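Local coordinates for mandelate racemase/muconate lactonizing enzyme (Polaromonas sp., PDB 2OG9) that probably catalyses a metal-dependent racemisation or related isomerisation of a carboxylate substrate, as a member of the mandelate racemase group of the enolase superfamily, at the interface of chains A and B. Coordinates in Å, arbitrary orientation; residue numbers count along the deposited sequence, not the author numbering. Chains: chain A/B, Mandelate racemase/muconate lactonizing enzyme.

The interface of chains A and B. Residues chain A 75, 79, 109, 112, 114-115; chain B 75, 113-115.
B:Leu114 packs beside the two-fold axis, its methyl branches fitting against A:His79 and A:Ala109 of chain A. Its CD2 meets the methyl CB of A:Ala109 at 3.5 Å, while CD1 lies over one face of the A:His79 imidazole, towards its CG-ND1 side, 3.6 Å from ND1, the two side chains crossing at about a right angle. CG of B:Leu114 lies anti to its own carbonyl carbon (chi1 -62°), which turns the branches away from the axis and leaves CB to face CB of A:Leu114 at 4.0 Å. By the two-fold symmetry A:Leu114 packs likewise on chain B, its CD1 against CB of B:Ser115 at 3.9 Å. Shortening B:Leu114 to an alanine would probably leave the A:Ala109 methyl and the face of the A:His79 ring without their apolar partner. Water 2 takes the N-H of B:Leu114 (N to water 2.9 Å) and also joins A:Ser115 N and OG and the carbonyl O of A:Ser112, the last at 2.8 Å. Water 1 is its counterpart, joining A:Leu114 N to B:Ser115 N and OG. These waters thus serve the first-turn amides of both 114-133 helices. Water 3 links A:His79 ND1 (2.8 Å) to the backbone N of B:Gly75, at the start of helix 73-83. Near the axis, A:Gly75 O approaches B:Gly75 CA at 3.7 Å; without side chains, the two helices can come close. The patch joins two subunits by symmetric leucine packing and bridging water, and probably helps hold together the deposited eight-chain assembly.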
loop_
_atom_site.group_PDB
_atom_site.type_symbol
_atom_site.label_atom_id
_atom_site.label_comp_id
_atom_site.label_asym_id
_atom_site.label_seq_id
_atom_site.Cartn_x
_atom_site.Cartn_y
_atom_site.Cartn_z
ATOM N N GLY A 75 15.121 40.796 -2.618
ATOM C CA GLY A 75 13.868 40.328 -2.056
ATOM C C GLY A 75 13.993 39.921 -0.600
ATOM O O GLY A 75 13.120 40.234 0.208
ATOM N N HIS A 79 12.069 41.918 2.557
ATOM C CA HIS A 79 11.153 41.221 3.455
ATOM C C HIS A 79 11.666 41.272 4.895
ATOM O O HIS A 79 10.901 41.525 5.830
ATOM C CB HIS A 79 10.967 39.764 3.022
ATOM C CG HIS A 79 9.772 39.111 3.645
ATOM N ND1 HIS A 79 8.480 39.459 3.315
ATOM C CD2 HIS A 79 9.673 38.165 4.609
ATOM C CE1 HIS A 79 7.635 38.755 4.048
ATOM N NE2 HIS A 79 8.334 37.962 4.842
ATOM N N ALA A 109 2.952 34.765 2.002
ATOM C CA ALA A 109 4.216 34.477 1.325
ATOM C C ALA A 109 4.598 32.998 1.428
ATOM O O ALA A 109 5.550 32.554 0.787
ATOM C CB ALA A 109 5.333 35.350 1.901
ATOM N N SER A 112 8.154 28.793 2.573
ATOM C CA SER A 112 9.416 28.493 1.910
ATOM C C SER A 112 9.785 29.616 0.965
ATOM O O SER A 112 8.956 30.465 0.645
ATOM C CB SER A 112 9.308 27.191 1.118
ATOM O OG SER A 112 8.434 27.346 0.019
ATOM N N LEU A 114 11.990 33.005 -0.434
ATOM C CA LEU A 114 12.571 34.249 0.064
ATOM C C LEU A 114 12.130 34.706 1.452
ATOM O O LEU A 114 12.959 35.176 2.232
ATOM C CB LEU A 114 12.321 35.390 -0.930
ATOM C CG LEU A 114 12.911 35.263 -2.338
ATOM C CD1 LEU A 114 12.561 36.506 -3.150
ATOM C CD2 LEU A 114 14.426 35.097 -2.259
ATOM N N SER A 115 10.844 34.584 1.772
ATOM C CA SER A 115 10.379 35.045 3.075
ATOM C C SER A 115 10.954 34.237 4.239
ATOM O O SER A 115 11.393 34.812 5.235
ATOM C CB SER A 115 8.850 35.037 3.137
ATOM O OG SER A 115 8.339 33.733 2.946
ATOM N N GLY B 75 9.144 42.625 -0.703
ATOM C CA GLY B 75 9.930 41.511 -1.202
ATOM C C GLY B 75 9.568 41.128 -2.621
ATOM O O GLY B 75 10.448 40.880 -3.446
ATOM N N GLY B 113 6.521 30.816 -2.901
ATOM C CA GLY B 113 6.754 31.979 -2.068
ATOM C C GLY B 113 6.880 33.281 -2.836
ATOM O O GLY B 113 6.383 33.404 -3.954
ATOM N N LEU B 114 7.562 34.249 -2.235
ATOM C CA LEU B 114 7.731 35.567 -2.836
ATOM C C LEU B 114 8.298 35.609 -4.254
ATOM O O LEU B 114 7.802 36.366 -5.090
ATOM C CB LEU B 114 8.596 36.452 -1.933
ATOM C CG LEU B 114 8.050 36.763 -0.535
ATOM C CD1 LEU B 114 9.013 37.692 0.194
ATOM C CD2 LEU B 114 6.676 37.410 -0.645
ATOM N N SER B 115 9.326 34.810 -4.536
ATOM C CA SER B 115 9.932 34.842 -5.864
ATOM C C SER B 115 9.004 34.373 -6.983
ATOM O O SER B 115 8.941 35.004 -8.041
ATOM C CB SER B 115 11.226 34.024 -5.886
ATOM O OG SER B 115 10.976 32.654 -5.654
HETATM O O HOH W 1 10.445 32.474 -2.881
HETATM O O HOH W 2 8.692 33.190 0.258
HETATM O O HOH W 3 8.209 41.918 1.947
#